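Local coordinates for protein F420-H2 Dependent Reductase A (Mycobacterium smegmatis str. MC2 155, PDB 3H96) that probably uses the deazaflavin coenzyme F420 to exchange hydride with quinone-type substrates, and belongs to the F420-dependent reductases of mycobacteria linked to aflatoxin degradation, at residues A97-V103 and V137-T143; R108-Y112 and T134-L138. All blocks are in the same frame, centred on the assembly; numbering follows the deposited sequence.

Overall arrangement
Both contacts end on strand 137-142 near the C-terminus, and their centres lie about 13 Å apart. Contact 1 pairs that strand with strand 94-103 in an antiparallel sheet in which the two are neighbours; contact 2 lays helix 105-118 against the start of the same strand and the loop leading into it. Along the chain strand 94-103 comes first, helix 105-118 follows directly, and the last strand returns after a largely helical excursion. The segments share Val137 and Leu138, Val137 touching partners in both, and Val103 packs on Ile111 where the contacts meet. The final strand is thereby flanked on one side by strand 94-103, with the helix at its entry, all within the F420H(2)-dependent quinone reductase family region.

Contact 1. Residues A97-V103 and V137-T143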
ATOM      1  N   ALA A  97      -9.136  11.373   4.092  1.00 15.98           N
ATOM      2  CA  ALA A  97      -8.970  11.456   2.648  1.00 15.93           C
ATOM      3  C   ALA A  97      -7.454  11.568   2.320  1.00 16.20           C
ATOM      4  O   ALA A  97      -6.668  12.066   3.160  1.00 14.32           O
ATOM      5  CB  ALA A  97      -9.775  12.708   2.122  1.00 16.79           C
ATOM      6  N   VAL A  98      -7.043  11.085   1.130  1.00 15.03           N
ATOM      7  CA  VAL A  98      -5.681  11.231   0.696  0.50 15.64           C
ATOM      8  C   VAL A  98      -5.588  11.610  -0.787  1.00 16.04           C
ATOM      9  O   VAL A  98      -6.454  11.197  -1.611  1.00 15.99           O
ATOM     10  CB  VAL A  98      -4.882   9.935   0.980  0.50 15.66           C
ATOM     11  CG1 VAL A  98      -3.719   9.907   0.162  0.50 16.14           C
ATOM     12  CG2 VAL A  98      -4.439   9.860   2.476  0.50 13.08           C
ATOM     13  N   GLY A  99      -4.557  12.407  -1.107  1.00 16.35           N
ATOM     14  CA  GLY A  99      -4.121  12.642  -2.498  1.00 15.53           C
ATOM     15  C   GLY A  99      -3.156  11.523  -2.850  1.00 14.97           C
ATOM     16  O   GLY A  99      -2.359  11.101  -2.016  1.00 14.45           O
ATOM     17  N   VAL A 100      -3.246  11.011  -4.087  1.00 13.02           N
ATOM     18  CA  VAL A 100      -2.324   9.977  -4.568  1.00 13.18           C
ATOM     19  C   VAL A 100      -1.295  10.539  -5.575  1.00 14.69           C
ATOM     20  O   VAL A 100      -1.664  11.229  -6.508  1.00 12.28           O
ATOM     21  CB  VAL A 100      -3.115   8.852  -5.356  1.00 13.89           C
ATOM     22  CG1 VAL A 100      -2.148   7.779  -5.859  1.00 13.44           C
ATOM     23  CG2 VAL A 100      -4.260   8.219  -4.478  1.00 12.86           C
ATOM     24  N   THR A 101      -0.002  10.221  -5.410  1.00 13.84           N
ATOM     25  CA  THR A 101       1.014  10.551  -6.425  1.00 16.15           C
ATOM     26  C   THR A 101       1.918   9.311  -6.524  1.00 16.81           C
ATOM     27  O   THR A 101       1.999   8.552  -5.577  1.00 17.39           O
ATOM     28  CB  THR A 101       1.871  11.812  -6.002  1.00 17.48           C
ATOM     29  OG1 THR A 101       2.227  11.649  -4.655  1.00 17.15           O
ATOM     30  CG2 THR A 101       1.024  13.145  -6.052  1.00 19.22           C
ATOM     31  N   GLU A 102       2.547   9.073  -7.668  1.00 16.79           N
ATOM     32  CA  GLU A 102       3.394   7.927  -7.841  1.00 15.77           C
ATOM     33  C   GLU A 102       4.824   8.374  -7.635  1.00 15.66           C
ATOM     34  O   GLU A 102       5.218   9.398  -8.186  1.00 16.63           O
ATOM     35  CB  GLU A 102       3.193   7.346  -9.242  1.00 16.58           C
ATOM     36  CG  GLU A 102       3.941   6.042  -9.311  1.00 19.10           C
ATOM     37  CD  GLU A 102       3.524   5.045 -10.387  1.00 20.07           C
ATOM     38  OE1 GLU A 102       2.472   5.195 -11.056  1.00 20.60           O
ATOM     39  OE2 GLU A 102       4.306   4.069 -10.526  1.00 21.93           O
ATOM     40  N   VAL A 103       5.620   7.628  -6.869  1.00 14.87           N
ATOM     41  CA  VAL A 103       7.017   7.998  -6.689  1.00 15.96           C
ATOM     42  C   VAL A 103       7.844   7.244  -7.740  1.00 16.55           C
ATOM     43  O   VAL A 103       7.659   6.014  -7.894  1.00 15.77           O
ATOM     44  CB  VAL A 103       7.590   7.576  -5.300  1.00 15.15           C
ATOM     45  CG1 VAL A 103       8.954   8.165  -5.118  1.00 16.84           C
ATOM     46  CG2 VAL A 103       6.689   8.026  -4.176  1.00 17.82           C
ATOM     47  N   VAL A 137       5.656   2.398  -6.353  1.00 11.22           N
ATOM     48  CA  VAL A 137       5.431   2.960  -5.008  1.00 10.44           C
ATOM     49  C   VAL A 137       4.508   4.171  -5.125  1.00  9.46           C
ATOM     50  O   VAL A 137       4.774   5.070  -5.930  1.00 10.82           O
ATOM     51  CB  VAL A 137       6.799   3.332  -4.376  1.00  9.99           C
ATOM     52  CG1 VAL A 137       6.672   4.068  -2.998  1.00  8.32           C
ATOM     53  CG2 VAL A 137       7.595   2.072  -4.170  1.00 12.12           C
ATOM     54  N   LEU A 138       3.447   4.227  -4.311  1.00 10.00           N
ATOM     55  CA  LEU A 138       2.585   5.384  -4.293  1.00 11.21           C
ATOM     56  C   LEU A 138       2.704   6.115  -2.931  1.00 12.01           C
ATOM     57  O   LEU A 138       2.824   5.465  -1.891  1.00 10.76           O
ATOM     58  CB  LEU A 138       1.114   4.949  -4.468  1.00 10.83           C
ATOM     59  CG  LEU A 138       0.738   4.170  -5.725  1.00 12.57           C
ATOM     60  CD1 LEU A 138      -0.776   3.949  -5.683  1.00 13.33           C
ATOM     61  CD2 LEU A 138       1.030   4.985  -6.972  1.00 11.09           C
ATOM     62  N   ALA A 139       2.617   7.445  -2.982  1.00 11.68           N
ATOM     63  CA  ALA A 139       2.537   8.299  -1.834  1.00 11.51           C
ATOM     64  C   ALA A 139       1.060   8.676  -1.571  1.00 13.34           C
ATOM     65  O   ALA A 139       0.387   9.266  -2.432  1.00 13.78           O
ATOM     66  CB  ALA A 139       3.398   9.544  -2.069  1.00 11.57           C
ATOM     67  N   LEU A 140       0.564   8.345  -0.379  1.00 13.43           N
ATOM     68  CA  LEU A 140      -0.749   8.709   0.059  1.00 13.59           C
ATOM     69  C   LEU A 140      -0.647   9.874   1.064  1.00 15.75           C
ATOM     70  O   LEU A 140      -0.188   9.713   2.200  1.00 17.81           O
ATOM     71  CB  LEU A 140      -1.433   7.467   0.628  1.00 12.30           C
ATOM     72  CG  LEU A 140      -1.321   6.242  -0.289  1.00 12.24           C
ATOM     73  CD1 LEU A 140      -2.071   5.032   0.375  1.00 10.33           C
ATOM     74  CD2 LEU A 140      -1.949   6.559  -1.736  1.00  7.91           C
ATOM     75  N   THR A 141      -1.091  11.058   0.643  1.00 16.77           N
ATOM     76  CA  THR A 141      -0.873  12.254   1.439  1.00 18.51           C
ATOM     77  C   THR A 141      -2.187  12.756   2.031  1.00 19.29           C
ATOM     78  O   THR A 141      -3.123  13.058   1.277  1.00 18.00           O
ATOM     79  CB  THR A 141      -0.290  13.379   0.617  1.00 19.10           C
ATOM     80  OG1 THR A 141       0.914  12.927  -0.000  1.00 19.13           O
ATOM     81  CG2 THR A 141      -0.001  14.565   1.533  1.00 22.35           C
ATOM     82  N   ARG A 142      -2.211  12.871   3.361  1.00 18.76           N
ATOM     83  CA  ARG A 142      -3.415  13.267   4.063  1.00 20.57           C
ATOM     84  C   ARG A 142      -3.894  14.631   3.600  1.00 22.92           C
ATOM     85  O   ARG A 142      -3.147  15.577   3.530  1.00 22.23           O
ATOM     86  CB  ARG A 142      -3.224  13.282   5.583  1.00 19.26           C
ATOM     87  CG  ARG A 142      -4.559  13.480   6.340  1.00 20.01           C
ATOM     88  CD  ARG A 142      -4.312  13.293   7.824  1.00 22.70           C
ATOM     89  NE  ARG A 142      -5.568  13.332   8.520  1.00 25.25           N
ATOM     90  CZ  ARG A 142      -5.794  12.719   9.658  1.00 28.00           C
ATOM     91  NH1 ARG A 142      -4.819  12.059  10.282  1.00 24.75           N
ATOM     92  NH2 ARG A 142      -6.984  12.834  10.194  1.00 30.21           N
ATOM     93  N   THR A 143      -5.149  14.739   3.234  1.00 26.08           N
ATOM     94  CA  THR A 143      -5.838  15.999   3.069  1.00 28.73           C
ATOM     95  C   THR A 143      -7.024  16.038   4.014  1.00 31.44           C
ATOM     96  O   THR A 143      -7.424  15.042   4.593  1.00 33.83           O
ATOM     97  CB  THR A 143      -6.415  16.197   1.692  1.00 29.52           C
ATOM     98  OG1 THR A 143      -7.330  15.141   1.412  1.00 28.64           O
ATOM     99  CG2 THR A 143      -5.401  16.266   0.661  1.00 30.60           C
TER
HETATM  100  O   HOH W   1      -9.972  13.642   5.351  1.00 29.35           O
HETATM  101  O   HOH W   2       0.293  11.906  -2.578  1.00 15.25           O
HETATM  102  O   HOH W   3       6.444   3.999  -8.750  1.00 10.96           O
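Val100 and Leu140 lie side by side because Val100 CG2 sits anti to the carbonyl carbon and Leu140 CG does likewise (chi1 -48°), which brings Val100 CG2 4.0 Å from Leu140 CD2. A similar chi1 places Leu138 CG on this face, and with chi2 extended (-176°) its two methyls part: CD1 reaches Val100 CG1 at 4.1 Å, while CD2 meets Glu102 CA and CG. Val98 lies on this face too. On the face of Thr101, Ala139 and Val103, the methyl of Ala139 faces Thr101 OG1 at 3.5 Å, and Val103 CG2 runs alongside Val137 CG1 at 4.1 Å. Backbone bonds knit the antiparallel strands through two reciprocal pairs, Gly99 with Thr141 and Thr101 with Ala139; the bond from Ala139 N to Thr101 O is 2.9 Å. A further bond runs from Thr143 N to Ala97 O, its donor 45° out of the carbonyl plane. One water links Thr101 OG1 and Thr141 OG1 and donates to Ala139 O at 2.6 Å, bridging the strands over the face of Ala139. Another joins Ala97 N to Thr143 O at the C-terminal end. The carboxylate of Glu102 bonds to Tyr78 OH through OE1, and Arg142 makes a salt bridge with Glu94. These are central strands of the sheet: strand 86-91 bonds to 94-103 on its far edge and strand 61-65 to 137-142, helix 76-84 packs on Leu138, and helix 105-118 covers Val103 and Val137.

Contact 2. Residues R108-Y112 and T134-L138; sequences RDRIY and TIPVL
Arg108 reaches across from the helix to Ile135, and this polar link is a single hydrogen bond: NH1 donates to Ile135 O at 2.7 Å, in the carbonyl plane and on a lone pair, with an N-H...O angle of 154°. The carbonyl oxygen lies 15° out of the guanidinium plane. After CD has reached the loop, the bend at chi3 (63°) folds the guanidinium back toward its own helix, between Thr134 and Tyr112, with NH1 still directed at Ile135 O. NH2 forms a salt bridge with Asp109 OD1 at 2.9 Å, almost in the guanidinium plane. Asp109 OD1 and Ile135 O, at its edge from two directions, probably fix the rotation of the group; Glu126 is a further partner of NH2. One carbon lies off-centre over each face: Thr134 CG2 3.5 Å above one side of the Arg108 plane, Tyr112 CB over the other.

The apolar part of the contact centres on Val137 and Ile135. Arg108 CG presses on Val137 CG2 at 3.7 Å, Ile111 CG2 meets Val137 CG1, and the Tyr112 ring takes Val137 CG2 at its edge. Ile135 CG2 comes obliquely to Tyr112 CE2 at 3.6 Å, and its CD1 touches Tyr112 OH, which bonds to Phe122 O.

A buried arginine thus joins helix 105-118 to the loop entering strand 137-142, consistent with the PNPOX-like, FMN-binding-type split-barrel fold, in which a helix packs against the antiparallel sheet.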
ATOM      1  N   ARG A 108      11.917   6.516  -5.677  1.00 18.95           N
ATOM      2  CA  ARG A 108      11.251   5.228  -5.546  1.00 17.62           C
ATOM      3  C   ARG A 108      12.223   4.190  -4.935  1.00 17.81           C
ATOM      4  O   ARG A 108      11.887   3.526  -4.011  1.00 16.26           O
ATOM      5  CB  ARG A 108      10.698   4.703  -6.875  1.00 16.08           C
ATOM      6  CG  ARG A 108       9.725   3.569  -6.786  1.00 17.79           C
ATOM      7  CD  ARG A 108       9.803   2.377  -7.825  1.00 21.39           C
ATOM      8  NE  ARG A 108      11.031   1.677  -7.710  1.00 24.62           N
ATOM      9  CZ  ARG A 108      11.232   0.430  -7.306  1.00 22.83           C
ATOM     10  NH1 ARG A 108      10.291  -0.394  -6.999  1.00 18.58           N
ATOM     11  NH2 ARG A 108      12.448   0.027  -7.255  1.00 24.07           N
ATOM     12  N   ASP A 109      13.394   4.105  -5.543  1.00 16.96           N
ATOM     13  CA  ASP A 109      14.424   3.168  -5.158  1.00 17.14           C
ATOM     14  C   ASP A 109      14.794   3.355  -3.685  1.00 15.99           C
ATOM     15  O   ASP A 109      15.020   2.348  -2.978  1.00 14.53           O
ATOM     16  CB  ASP A 109      15.678   3.351  -6.028  1.00 17.95           C
ATOM     17  CG  ASP A 109      15.519   2.758  -7.414  1.00 22.81           C
ATOM     18  OD1 ASP A 109      14.465   2.125  -7.709  1.00 24.11           O
ATOM     19  OD2 ASP A 109      16.488   2.897  -8.205  1.00 26.84           O
ATOM     20  N   ARG A 110      14.892   4.606  -3.234  1.00 15.07           N
ATOM     21  CA  ARG A 110      15.263   4.787  -1.883  1.00 17.51           C
ATOM     22  C   ARG A 110      14.174   4.360  -0.924  1.00 14.79           C
ATOM     23  O   ARG A 110      14.464   3.731   0.080  1.00 12.50           O
ATOM     24  CB  ARG A 110      15.934   6.143  -1.554  1.00 19.90           C
ATOM     25  CG  ARG A 110      15.050   7.273  -1.434  1.00 27.17           C
ATOM     26  CD  ARG A 110      15.739   8.465  -0.769  0.50 29.17           C
ATOM     27  NE  ARG A 110      15.129   9.711  -1.231  0.50 31.98           N
ATOM     28  CZ  ARG A 110      13.886  10.086  -0.944  0.50 32.11           C
ATOM     29  NH1 ARG A 110      13.122   9.317  -0.193  0.50 29.66           N
ATOM     30  NH2 ARG A 110      13.408  11.238  -1.413  0.50 33.90           N
ATOM     31  N   ILE A 111      12.916   4.678  -1.236  1.00 14.70           N
ATOM     32  CA  ILE A 111      11.817   4.305  -0.331  1.00 12.48           C
ATOM     33  C   ILE A 111      11.643   2.761  -0.384  1.00 13.18           C
ATOM     34  O   ILE A 111      11.529   2.118   0.659  1.00 10.36           O
ATOM     35  CB  ILE A 111      10.553   5.021  -0.711  1.00 13.42           C
ATOM     36  CG1 ILE A 111      10.693   6.531  -0.426  1.00 12.25           C
ATOM     37  CG2 ILE A 111       9.278   4.415  -0.046  1.00 12.20           C
ATOM     38  CD1 ILE A 111       9.813   7.310  -1.377  1.00 16.21           C
ATOM     39  N   TYR A 112      11.704   2.180  -1.595  1.00 13.05           N
ATOM     40  CA  TYR A 112      11.652   0.743  -1.683  1.00 13.38           C
ATOM     41  C   TYR A 112      12.806   0.123  -0.907  1.00 13.64           C
ATOM     42  O   TYR A 112      12.586  -0.846  -0.204  1.00 13.12           O
ATOM     43  CB  TYR A 112      11.698   0.244  -3.142  1.00 13.84           C
ATOM     44  CG  TYR A 112      11.086  -1.137  -3.245  1.00 12.51           C
ATOM     45  CD1 TYR A 112      11.846  -2.290  -2.964  1.00 13.45           C
ATOM     46  CD2 TYR A 112       9.719  -1.286  -3.579  1.00 14.84           C
ATOM     47  CE1 TYR A 112      11.260  -3.560  -3.017  1.00 10.64           C
ATOM     48  CE2 TYR A 112       9.119  -2.538  -3.670  1.00 12.88           C
ATOM     49  CZ  TYR A 112       9.936  -3.677  -3.374  1.00 15.48           C
ATOM     50  OH  TYR A 112       9.404  -4.921  -3.439  1.00 12.77           O
ATOM     51  N   THR A 134       8.611  -2.926 -12.813  1.00 16.00           N
ATOM     52  CA  THR A 134       9.131  -2.220 -11.634  1.00 16.35           C
ATOM     53  C   THR A 134       7.943  -2.036 -10.708  1.00 14.00           C
ATOM     54  O   THR A 134       6.874  -1.565 -11.156  1.00 12.41           O
ATOM     55  CB  THR A 134       9.617  -0.845 -12.053  1.00 18.82           C
ATOM     56  OG1 THR A 134      10.806  -1.050 -12.824  1.00 25.59           O
ATOM     57  CG2 THR A 134      10.008   0.083 -10.800  1.00 18.81           C
ATOM     58  N   ILE A 135       8.107  -2.453  -9.443  1.00 12.89           N
ATOM     59  CA  ILE A 135       7.025  -2.448  -8.407  1.00 10.35           C
ATOM     60  C   ILE A 135       6.724  -0.995  -8.092  1.00 10.61           C
ATOM     61  O   ILE A 135       7.634  -0.245  -7.648  1.00 11.27           O
ATOM     62  CB  ILE A 135       7.437  -3.324  -7.186  1.00 10.55           C
ATOM     63  CG1 ILE A 135       7.378  -4.795  -7.650  1.00 12.78           C
ATOM     64  CG2 ILE A 135       6.447  -3.233  -6.005  1.00  8.67           C
ATOM     65  CD1 ILE A 135       8.012  -5.782  -6.634  1.00 14.95           C
ATOM     66  N   PRO A 136       5.461  -0.580  -8.359  1.00 10.76           N
ATOM     67  CA  PRO A 136       5.176   0.824  -8.114  1.00 11.61           C
ATOM     68  C   PRO A 136       5.166   1.195  -6.636  1.00 12.60           C
ATOM     69  O   PRO A 136       4.747   0.398  -5.746  1.00 11.10           O
ATOM     70  CB  PRO A 136       3.793   1.045  -8.741  1.00 11.80           C
ATOM     71  CG  PRO A 136       3.660  -0.101  -9.829  1.00 12.34           C
ATOM     72  CD  PRO A 136       4.464  -1.247  -9.234  1.00  8.91           C
ATOM     73  N   VAL A 137       5.656   2.398  -6.353  1.00 11.22           N
ATOM     74  CA  VAL A 137       5.431   2.960  -5.008  1.00 10.44           C
ATOM     75  C   VAL A 137       4.508   4.171  -5.125  1.00  9.46           C
ATOM     76  O   VAL A 137       4.774   5.070  -5.930  1.00 10.82           O
ATOM     77  CB  VAL A 137       6.799   3.332  -4.376  1.00  9.99           C
ATOM     78  CG1 VAL A 137       6.672   4.068  -2.998  1.00  8.32           C
ATOM     79  CG2 VAL A 137       7.595   2.072  -4.170  1.00 12.12           C
ATOM     80  N   LEU A 138       3.447   4.227  -4.311  1.00 10.00           N
ATOM     81  CA  LEU A 138       2.585   5.384  -4.293  1.00 11.21           C
ATOM     82  C   LEU A 138       2.704   6.115  -2.931  1.00 12.01           C
ATOM     83  O   LEU A 138       2.824   5.465  -1.891  1.00 10.76           O
ATOM     84  CB  LEU A 138       1.114   4.949  -4.468  1.00 10.83           C
ATOM     85  CG  LEU A 138       0.738   4.170  -5.725  1.00 12.57           C
ATOM     86  CD1 LEU A 138      -0.776   3.949  -5.683  1.00 13.33           C
ATOM     87  CD2 LEU A 138       1.030   4.985  -6.972  1.00 11.09           C
TER